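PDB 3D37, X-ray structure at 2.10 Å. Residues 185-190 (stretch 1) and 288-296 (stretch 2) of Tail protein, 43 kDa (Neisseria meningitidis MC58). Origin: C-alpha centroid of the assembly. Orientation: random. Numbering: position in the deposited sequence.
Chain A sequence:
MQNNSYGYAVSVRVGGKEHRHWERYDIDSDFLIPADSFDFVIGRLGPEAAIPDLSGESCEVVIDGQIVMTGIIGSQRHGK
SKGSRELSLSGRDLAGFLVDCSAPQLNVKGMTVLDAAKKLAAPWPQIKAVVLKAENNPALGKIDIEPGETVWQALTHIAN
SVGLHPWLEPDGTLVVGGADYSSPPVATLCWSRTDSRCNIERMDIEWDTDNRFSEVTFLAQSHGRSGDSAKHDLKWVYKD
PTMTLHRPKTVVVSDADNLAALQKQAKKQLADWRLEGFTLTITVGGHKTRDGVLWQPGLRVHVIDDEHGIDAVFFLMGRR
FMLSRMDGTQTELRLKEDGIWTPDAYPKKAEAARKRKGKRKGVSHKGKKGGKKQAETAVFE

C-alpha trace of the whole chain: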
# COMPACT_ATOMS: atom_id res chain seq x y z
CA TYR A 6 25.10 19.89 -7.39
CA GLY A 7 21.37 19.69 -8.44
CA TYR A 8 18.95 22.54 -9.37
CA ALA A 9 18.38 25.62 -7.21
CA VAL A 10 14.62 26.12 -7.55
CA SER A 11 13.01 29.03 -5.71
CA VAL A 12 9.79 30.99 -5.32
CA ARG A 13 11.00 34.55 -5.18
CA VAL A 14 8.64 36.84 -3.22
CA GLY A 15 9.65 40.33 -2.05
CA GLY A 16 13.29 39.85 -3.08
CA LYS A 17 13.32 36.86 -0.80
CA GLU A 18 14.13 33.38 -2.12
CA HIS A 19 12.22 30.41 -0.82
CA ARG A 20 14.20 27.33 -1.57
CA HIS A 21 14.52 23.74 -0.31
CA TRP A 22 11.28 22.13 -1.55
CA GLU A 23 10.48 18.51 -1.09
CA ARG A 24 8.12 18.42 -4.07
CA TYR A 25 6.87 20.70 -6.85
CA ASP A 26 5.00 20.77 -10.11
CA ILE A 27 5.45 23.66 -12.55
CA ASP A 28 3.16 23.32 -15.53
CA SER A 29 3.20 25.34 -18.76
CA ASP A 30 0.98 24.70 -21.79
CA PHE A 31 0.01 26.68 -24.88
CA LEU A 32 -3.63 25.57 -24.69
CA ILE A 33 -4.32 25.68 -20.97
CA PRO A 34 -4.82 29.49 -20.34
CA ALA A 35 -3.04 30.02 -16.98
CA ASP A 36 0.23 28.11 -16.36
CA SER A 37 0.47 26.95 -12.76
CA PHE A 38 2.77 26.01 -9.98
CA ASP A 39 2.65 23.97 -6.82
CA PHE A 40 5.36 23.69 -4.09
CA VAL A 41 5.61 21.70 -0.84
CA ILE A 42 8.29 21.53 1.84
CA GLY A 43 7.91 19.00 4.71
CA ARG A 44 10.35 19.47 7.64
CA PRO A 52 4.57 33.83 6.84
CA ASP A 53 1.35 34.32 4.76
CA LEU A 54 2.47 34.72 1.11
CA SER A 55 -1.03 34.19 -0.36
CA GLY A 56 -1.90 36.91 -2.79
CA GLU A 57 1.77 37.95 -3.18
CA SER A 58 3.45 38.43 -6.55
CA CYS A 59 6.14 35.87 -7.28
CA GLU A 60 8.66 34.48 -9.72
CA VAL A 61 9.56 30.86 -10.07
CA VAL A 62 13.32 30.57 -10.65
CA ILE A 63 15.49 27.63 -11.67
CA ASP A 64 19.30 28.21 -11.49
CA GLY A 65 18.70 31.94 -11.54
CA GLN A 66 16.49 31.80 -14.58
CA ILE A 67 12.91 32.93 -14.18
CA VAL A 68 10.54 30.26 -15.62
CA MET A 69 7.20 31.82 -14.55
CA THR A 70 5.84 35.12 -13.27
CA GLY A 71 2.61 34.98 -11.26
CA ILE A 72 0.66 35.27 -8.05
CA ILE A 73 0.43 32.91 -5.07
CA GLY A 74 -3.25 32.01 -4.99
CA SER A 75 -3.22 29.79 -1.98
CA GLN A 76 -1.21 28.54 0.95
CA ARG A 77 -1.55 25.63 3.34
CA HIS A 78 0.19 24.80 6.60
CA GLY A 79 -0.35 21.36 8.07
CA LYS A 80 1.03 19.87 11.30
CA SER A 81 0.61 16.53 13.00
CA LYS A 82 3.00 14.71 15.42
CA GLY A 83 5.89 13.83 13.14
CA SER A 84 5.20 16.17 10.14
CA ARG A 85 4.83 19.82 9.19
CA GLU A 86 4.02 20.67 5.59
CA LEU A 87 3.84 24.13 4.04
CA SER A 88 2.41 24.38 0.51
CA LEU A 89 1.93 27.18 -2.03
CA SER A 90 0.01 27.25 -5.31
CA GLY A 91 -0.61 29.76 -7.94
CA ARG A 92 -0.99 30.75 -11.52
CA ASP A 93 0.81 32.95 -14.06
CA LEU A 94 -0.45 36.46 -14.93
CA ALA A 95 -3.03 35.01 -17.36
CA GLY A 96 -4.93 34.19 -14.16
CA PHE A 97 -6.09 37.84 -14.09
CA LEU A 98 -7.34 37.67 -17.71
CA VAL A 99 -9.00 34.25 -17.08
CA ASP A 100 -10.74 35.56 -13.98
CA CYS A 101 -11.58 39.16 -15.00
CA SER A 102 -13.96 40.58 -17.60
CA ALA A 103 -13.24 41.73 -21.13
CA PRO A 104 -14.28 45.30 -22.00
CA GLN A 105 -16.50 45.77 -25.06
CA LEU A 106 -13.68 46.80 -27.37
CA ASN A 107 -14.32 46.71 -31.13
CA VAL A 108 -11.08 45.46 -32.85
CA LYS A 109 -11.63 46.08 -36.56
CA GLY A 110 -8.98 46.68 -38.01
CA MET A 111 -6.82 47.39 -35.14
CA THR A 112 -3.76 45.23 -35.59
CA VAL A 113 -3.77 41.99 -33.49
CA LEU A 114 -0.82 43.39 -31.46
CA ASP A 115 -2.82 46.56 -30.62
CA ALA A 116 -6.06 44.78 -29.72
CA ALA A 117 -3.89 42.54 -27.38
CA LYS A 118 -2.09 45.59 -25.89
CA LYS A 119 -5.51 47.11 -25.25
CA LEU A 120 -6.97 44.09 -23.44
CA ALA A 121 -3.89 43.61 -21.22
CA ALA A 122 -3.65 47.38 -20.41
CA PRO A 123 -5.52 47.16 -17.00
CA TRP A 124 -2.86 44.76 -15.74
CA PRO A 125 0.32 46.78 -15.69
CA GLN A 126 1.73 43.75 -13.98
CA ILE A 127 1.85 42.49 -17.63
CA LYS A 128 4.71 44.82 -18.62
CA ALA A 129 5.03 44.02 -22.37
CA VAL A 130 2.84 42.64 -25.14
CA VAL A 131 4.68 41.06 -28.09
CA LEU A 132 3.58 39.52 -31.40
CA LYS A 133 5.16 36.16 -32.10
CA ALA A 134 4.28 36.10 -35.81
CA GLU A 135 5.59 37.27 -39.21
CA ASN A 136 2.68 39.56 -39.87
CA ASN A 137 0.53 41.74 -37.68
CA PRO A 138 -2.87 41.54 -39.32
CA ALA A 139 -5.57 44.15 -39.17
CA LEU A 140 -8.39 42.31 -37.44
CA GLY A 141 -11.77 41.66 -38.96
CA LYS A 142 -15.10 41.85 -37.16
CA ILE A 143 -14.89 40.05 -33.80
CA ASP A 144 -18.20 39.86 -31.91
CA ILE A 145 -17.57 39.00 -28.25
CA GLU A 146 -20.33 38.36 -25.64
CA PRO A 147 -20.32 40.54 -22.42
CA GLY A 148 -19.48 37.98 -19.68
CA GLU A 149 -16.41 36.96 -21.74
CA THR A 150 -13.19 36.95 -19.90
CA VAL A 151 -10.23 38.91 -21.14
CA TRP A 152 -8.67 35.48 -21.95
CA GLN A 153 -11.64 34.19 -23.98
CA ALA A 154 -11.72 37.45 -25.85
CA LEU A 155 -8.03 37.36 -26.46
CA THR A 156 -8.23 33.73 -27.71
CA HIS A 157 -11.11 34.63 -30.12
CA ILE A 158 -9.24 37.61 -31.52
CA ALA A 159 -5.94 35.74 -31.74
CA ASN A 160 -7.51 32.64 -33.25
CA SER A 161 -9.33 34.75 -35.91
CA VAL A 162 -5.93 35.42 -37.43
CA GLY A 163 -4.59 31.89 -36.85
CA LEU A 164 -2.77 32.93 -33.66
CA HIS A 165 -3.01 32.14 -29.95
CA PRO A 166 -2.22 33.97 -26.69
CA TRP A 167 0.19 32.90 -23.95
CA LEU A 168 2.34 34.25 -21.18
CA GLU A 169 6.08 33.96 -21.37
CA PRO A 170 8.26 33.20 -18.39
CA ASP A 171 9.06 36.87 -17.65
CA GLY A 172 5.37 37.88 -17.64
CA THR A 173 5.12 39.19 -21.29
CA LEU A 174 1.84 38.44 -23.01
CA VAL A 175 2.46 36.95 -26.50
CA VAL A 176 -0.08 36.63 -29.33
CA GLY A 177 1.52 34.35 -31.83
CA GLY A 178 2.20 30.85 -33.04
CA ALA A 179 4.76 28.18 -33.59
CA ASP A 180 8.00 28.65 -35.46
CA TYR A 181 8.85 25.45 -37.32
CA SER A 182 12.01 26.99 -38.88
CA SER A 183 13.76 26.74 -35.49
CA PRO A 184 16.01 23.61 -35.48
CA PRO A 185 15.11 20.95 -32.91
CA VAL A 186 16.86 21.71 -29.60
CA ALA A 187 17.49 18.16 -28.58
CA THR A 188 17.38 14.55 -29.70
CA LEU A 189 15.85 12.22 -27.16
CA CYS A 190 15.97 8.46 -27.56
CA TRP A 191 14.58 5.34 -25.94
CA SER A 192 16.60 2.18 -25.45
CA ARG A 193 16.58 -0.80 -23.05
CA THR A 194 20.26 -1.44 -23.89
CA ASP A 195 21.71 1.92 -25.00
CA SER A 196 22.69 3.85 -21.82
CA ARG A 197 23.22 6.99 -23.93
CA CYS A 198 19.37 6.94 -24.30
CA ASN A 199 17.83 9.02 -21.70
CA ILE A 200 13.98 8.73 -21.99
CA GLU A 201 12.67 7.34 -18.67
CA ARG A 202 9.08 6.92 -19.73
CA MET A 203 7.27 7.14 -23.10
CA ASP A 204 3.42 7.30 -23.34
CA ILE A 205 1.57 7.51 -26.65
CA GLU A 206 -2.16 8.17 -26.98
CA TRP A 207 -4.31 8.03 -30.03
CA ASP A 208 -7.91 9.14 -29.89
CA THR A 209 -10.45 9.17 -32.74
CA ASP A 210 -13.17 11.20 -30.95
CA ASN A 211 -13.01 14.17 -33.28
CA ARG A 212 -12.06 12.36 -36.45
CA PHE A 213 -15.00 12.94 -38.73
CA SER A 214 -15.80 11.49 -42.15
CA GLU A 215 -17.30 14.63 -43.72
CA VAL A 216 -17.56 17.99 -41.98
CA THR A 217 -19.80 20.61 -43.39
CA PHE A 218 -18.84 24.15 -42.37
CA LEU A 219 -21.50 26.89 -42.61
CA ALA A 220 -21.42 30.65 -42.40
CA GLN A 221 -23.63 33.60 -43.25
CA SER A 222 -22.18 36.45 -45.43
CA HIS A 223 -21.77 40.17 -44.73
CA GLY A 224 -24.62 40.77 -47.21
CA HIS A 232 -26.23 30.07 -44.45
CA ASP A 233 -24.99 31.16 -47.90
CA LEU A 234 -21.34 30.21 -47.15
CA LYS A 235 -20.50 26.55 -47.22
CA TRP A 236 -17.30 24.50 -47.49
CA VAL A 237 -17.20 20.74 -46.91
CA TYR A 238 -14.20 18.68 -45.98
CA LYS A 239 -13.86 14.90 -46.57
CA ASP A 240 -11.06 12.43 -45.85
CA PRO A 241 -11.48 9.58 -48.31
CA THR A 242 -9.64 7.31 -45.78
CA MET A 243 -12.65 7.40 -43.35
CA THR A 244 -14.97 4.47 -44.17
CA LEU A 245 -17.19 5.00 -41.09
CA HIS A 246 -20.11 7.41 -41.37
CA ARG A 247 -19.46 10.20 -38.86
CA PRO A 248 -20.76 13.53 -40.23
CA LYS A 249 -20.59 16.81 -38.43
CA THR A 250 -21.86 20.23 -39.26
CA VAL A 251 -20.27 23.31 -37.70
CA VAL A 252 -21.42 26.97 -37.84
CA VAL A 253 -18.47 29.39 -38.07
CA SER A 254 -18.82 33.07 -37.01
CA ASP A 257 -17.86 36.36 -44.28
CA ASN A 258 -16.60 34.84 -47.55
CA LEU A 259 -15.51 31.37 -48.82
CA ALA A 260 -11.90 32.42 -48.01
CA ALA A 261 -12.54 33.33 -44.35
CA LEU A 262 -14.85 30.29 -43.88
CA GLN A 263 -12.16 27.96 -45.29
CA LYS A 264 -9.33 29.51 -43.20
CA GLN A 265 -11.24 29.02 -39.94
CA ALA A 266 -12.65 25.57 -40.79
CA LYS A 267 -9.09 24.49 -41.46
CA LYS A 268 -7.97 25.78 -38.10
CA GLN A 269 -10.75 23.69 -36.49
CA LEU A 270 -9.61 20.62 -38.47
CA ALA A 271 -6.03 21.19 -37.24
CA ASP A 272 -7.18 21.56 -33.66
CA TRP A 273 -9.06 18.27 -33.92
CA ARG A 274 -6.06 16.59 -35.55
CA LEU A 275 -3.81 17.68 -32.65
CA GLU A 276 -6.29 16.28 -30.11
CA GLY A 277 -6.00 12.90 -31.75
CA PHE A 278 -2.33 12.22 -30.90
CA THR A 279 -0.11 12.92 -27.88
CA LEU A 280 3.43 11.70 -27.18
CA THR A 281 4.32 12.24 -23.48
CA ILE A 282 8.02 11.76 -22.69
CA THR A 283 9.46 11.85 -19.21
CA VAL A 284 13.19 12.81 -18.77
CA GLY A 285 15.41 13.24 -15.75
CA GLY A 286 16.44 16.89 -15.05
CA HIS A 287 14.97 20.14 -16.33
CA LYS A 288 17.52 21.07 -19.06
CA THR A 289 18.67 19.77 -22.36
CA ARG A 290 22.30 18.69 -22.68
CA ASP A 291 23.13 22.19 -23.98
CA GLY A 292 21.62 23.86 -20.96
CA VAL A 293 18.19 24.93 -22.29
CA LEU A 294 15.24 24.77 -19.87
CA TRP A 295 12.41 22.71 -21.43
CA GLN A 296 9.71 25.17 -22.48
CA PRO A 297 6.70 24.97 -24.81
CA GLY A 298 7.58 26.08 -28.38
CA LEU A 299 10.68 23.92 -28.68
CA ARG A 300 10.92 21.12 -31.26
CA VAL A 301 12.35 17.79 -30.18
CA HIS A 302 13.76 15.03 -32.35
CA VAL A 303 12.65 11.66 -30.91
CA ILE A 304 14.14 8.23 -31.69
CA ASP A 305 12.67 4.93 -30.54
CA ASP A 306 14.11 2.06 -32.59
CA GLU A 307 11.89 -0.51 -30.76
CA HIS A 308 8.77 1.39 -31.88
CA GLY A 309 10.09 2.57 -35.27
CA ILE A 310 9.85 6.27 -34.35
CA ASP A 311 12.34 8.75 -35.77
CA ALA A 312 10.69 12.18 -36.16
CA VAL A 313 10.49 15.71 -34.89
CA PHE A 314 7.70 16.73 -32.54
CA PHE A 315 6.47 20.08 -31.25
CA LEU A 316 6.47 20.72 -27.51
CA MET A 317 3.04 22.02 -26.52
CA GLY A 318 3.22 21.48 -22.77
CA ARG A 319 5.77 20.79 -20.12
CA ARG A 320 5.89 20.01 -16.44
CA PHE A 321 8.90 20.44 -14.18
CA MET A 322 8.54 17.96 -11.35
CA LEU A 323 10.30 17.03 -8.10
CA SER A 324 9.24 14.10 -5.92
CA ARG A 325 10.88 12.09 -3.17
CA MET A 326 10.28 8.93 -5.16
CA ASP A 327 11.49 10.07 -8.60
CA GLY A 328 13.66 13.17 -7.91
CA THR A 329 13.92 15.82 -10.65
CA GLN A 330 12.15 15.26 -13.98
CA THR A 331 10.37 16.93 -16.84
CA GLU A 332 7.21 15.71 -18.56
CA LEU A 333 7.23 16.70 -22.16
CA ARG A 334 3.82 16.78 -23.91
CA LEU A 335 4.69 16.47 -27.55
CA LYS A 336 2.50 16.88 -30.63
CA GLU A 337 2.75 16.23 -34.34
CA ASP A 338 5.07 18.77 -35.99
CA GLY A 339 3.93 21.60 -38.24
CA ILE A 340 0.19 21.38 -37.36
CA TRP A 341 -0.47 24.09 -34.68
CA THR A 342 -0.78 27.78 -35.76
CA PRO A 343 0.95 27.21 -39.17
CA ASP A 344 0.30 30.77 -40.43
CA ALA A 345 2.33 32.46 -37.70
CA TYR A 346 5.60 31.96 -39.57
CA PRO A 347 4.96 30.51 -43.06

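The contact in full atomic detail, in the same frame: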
# COMPACT_ATOMS: atom_id res chain seq x y z
N PRO A 185 15.44 21.61 -34.18
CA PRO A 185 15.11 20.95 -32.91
C PRO A 185 16.21 21.21 -31.88
O PRO A 185 17.36 21.29 -32.25
CB PRO A 185 15.05 19.47 -33.29
CG PRO A 185 14.79 19.46 -34.78
CD PRO A 185 15.46 20.67 -35.32
N VAL A 186 15.87 21.30 -30.59
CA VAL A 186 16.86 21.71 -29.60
C VAL A 186 17.56 20.56 -28.99
O VAL A 186 18.56 20.76 -28.30
CB VAL A 186 16.26 22.54 -28.44
CG1 VAL A 186 15.76 23.86 -28.99
CG2 VAL A 186 15.21 21.71 -27.70
N ALA A 187 17.04 19.36 -29.23
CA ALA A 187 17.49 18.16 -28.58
C ALA A 187 17.00 16.96 -29.38
O ALA A 187 16.01 17.06 -30.12
CB ALA A 187 16.94 18.10 -27.15
N THR A 188 17.75 15.87 -29.26
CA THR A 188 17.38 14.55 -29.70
C THR A 188 17.29 13.65 -28.48
O THR A 188 18.26 13.46 -27.73
CB THR A 188 18.37 13.96 -30.67
OG1 THR A 188 18.36 14.75 -31.86
CG2 THR A 188 18.00 12.53 -31.00
N LEU A 189 16.08 13.13 -28.26
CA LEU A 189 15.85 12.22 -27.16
C LEU A 189 15.63 10.83 -27.74
O LEU A 189 15.02 10.68 -28.79
CB LEU A 189 14.65 12.65 -26.38
CG LEU A 189 14.71 14.03 -25.72
CD1 LEU A 189 13.36 14.30 -25.09
CD2 LEU A 189 15.82 14.15 -24.69
N CYS A 190 16.12 9.82 -27.07
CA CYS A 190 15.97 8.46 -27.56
C CYS A 190 15.67 7.48 -26.43
O CYS A 190 15.97 7.73 -25.25
CB CYS A 190 17.19 8.01 -28.42
SG CYS A 190 18.80 7.78 -27.57
N LYS A 288 16.79 20.44 -17.94
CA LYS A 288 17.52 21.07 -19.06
C LYS A 288 17.93 20.07 -20.10
O LYS A 288 18.21 18.94 -19.78
CB LYS A 288 18.77 21.74 -18.56
CG LYS A 288 18.47 23.01 -17.85
CD LYS A 288 19.65 23.53 -17.05
CE LYS A 288 19.35 24.96 -16.61
NZ LYS A 288 20.40 25.63 -15.71
N THR A 289 17.95 20.49 -21.34
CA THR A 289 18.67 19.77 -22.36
C THR A 289 20.19 19.70 -22.06
O THR A 289 20.73 20.44 -21.26
CB THR A 289 18.56 20.43 -23.70
OG1 THR A 289 19.33 21.66 -23.70
CG2 THR A 289 17.10 20.70 -24.06
N ARG A 290 20.86 18.81 -22.77
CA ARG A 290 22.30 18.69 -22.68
C ARG A 290 23.05 20.01 -22.92
O ARG A 290 24.10 20.23 -22.35
CB ARG A 290 22.81 17.63 -23.69
CG ARG A 290 22.91 16.28 -23.09
CD ARG A 290 24.11 15.46 -23.65
NE ARG A 290 25.37 15.64 -22.89
CZ ARG A 290 25.55 15.31 -21.60
NH1 ARG A 290 24.59 14.78 -20.86
NH2 ARG A 290 26.73 15.55 -21.04
N ASP A 291 22.51 20.88 -23.75
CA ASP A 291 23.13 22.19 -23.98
C ASP A 291 22.54 23.30 -23.12
O ASP A 291 22.67 24.48 -23.41
CB ASP A 291 23.14 22.56 -25.46
CG ASP A 291 21.76 22.75 -26.04
OD1 ASP A 291 20.83 22.05 -25.58
OD2 ASP A 291 21.62 23.59 -27.00
N GLY A 292 21.92 22.91 -22.02
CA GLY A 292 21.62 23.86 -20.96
C GLY A 292 20.36 24.64 -21.13
O GLY A 292 20.17 25.63 -20.42
N VAL A 293 19.47 24.20 -22.01
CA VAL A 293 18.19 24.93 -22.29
C VAL A 293 17.08 24.30 -21.40
O VAL A 293 16.87 23.09 -21.44
CB VAL A 293 17.82 24.90 -23.80
CG1 VAL A 293 16.47 25.53 -24.08
CG2 VAL A 293 18.92 25.62 -24.70
N LEU A 294 16.44 25.14 -20.59
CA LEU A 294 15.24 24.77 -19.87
C LEU A 294 14.11 24.36 -20.83
O LEU A 294 13.78 25.10 -21.70
CB LEU A 294 14.80 25.90 -18.96
CG LEU A 294 15.67 26.08 -17.74
CD1 LEU A 294 15.56 27.46 -17.13
CD2 LEU A 294 15.42 25.00 -16.68
N TRP A 295 13.55 23.16 -20.64
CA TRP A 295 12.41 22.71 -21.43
C TRP A 295 11.30 23.75 -21.28
O TRP A 295 11.02 24.23 -20.20
CB TRP A 295 11.92 21.33 -20.96
CG TRP A 295 12.90 20.24 -21.06
CD1 TRP A 295 13.51 19.62 -20.03
CD2 TRP A 295 13.35 19.58 -22.24
NE1 TRP A 295 14.31 18.63 -20.48
CE2 TRP A 295 14.26 18.60 -21.84
CE3 TRP A 295 13.11 19.77 -23.61
CZ2 TRP A 295 14.91 17.78 -22.75
CZ3 TRP A 295 13.77 18.97 -24.49
CH2 TRP A 295 14.63 17.98 -24.07
N GLN A 296 10.69 24.09 -22.40
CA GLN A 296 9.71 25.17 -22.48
C GLN A 296 8.87 24.93 -23.70
O GLN A 296 9.40 24.61 -24.79
CB GLN A 296 10.46 26.50 -22.66
CG GLN A 296 9.59 27.75 -22.58
CD GLN A 296 9.03 27.99 -21.18
OE1 GLN A 296 7.95 28.58 -21.05
NE2 GLN A 296 9.75 27.56 -20.13
O HOH W 1 20.52 19.58 -26.65
O HOH W 2 20.79 22.78 -29.38

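Contact between residues 185-190 and 288-296 of the tail protein, small and largely apolar; the two stretches bury 226 Å² between them, both sides summed. The indole of Trp 295 is the broad surface the first stretch packs on, met obliquely. The CA-to-CB bond of Trp 295 points sideways, but with chi1 at -61° and chi2 at 109° the six-membered end of the ring comes nearer to the first stretch. Three side chains settle around that end, all oblique to the ring: Leu 189 CD1 lies 4.0 Å from Trp 295 CH2, Ala 187 CB lies 3.9 Å from the same CH2, and Val 186 CG2 reaches Trp 295 CZ3 at 4.5 Å. Ala 187 and Leu 189 both point toward the second stretch, while Thr 188, between them, points away, the alternation expected of extended backbone. The methyl of Thr 289 is the bump that sits against the notch between Val 186 and Ala 187: Thr 289 CG2 lies 4.2 Å from Val 186 CG2 and 4.0 Å from Ala 187 CB, so the short alanine side chain touches both the threonine methyl and the indole.

Thr 289 divides its side chain between two tasks. With CG2 in the apolar patch, Thr 289 OG1 turns into its own loop, donating a very short hydrogen bond to Asp 291 OD1 (2.4 Å) and accepting one from Val 293 N (3.1 Å). The loop is a type I turn from Thr 289 to Gly 292, closed by Gly 292 N to Thr 289 O at 2.8 Å and braced by Thr 289 N to Val 293 O, also 2.8 Å. Gly 292, at phi 84°, adopts a backbone conformation that favours glycine.

No direct hydrogen bond joins the stretches. Val 186 O and Asp 291 OD1, both acceptors, stand 3.8 Å apart, and two waters bridge Val 186 O to the Asp 291 carboxylate: water 1 donates to Val 186 O (2.8 Å) and Asp 291 OD1 (2.7 Å), water 2 to Val 186 O (3.2 Å) and Asp 291 OD2 (2.6 Å).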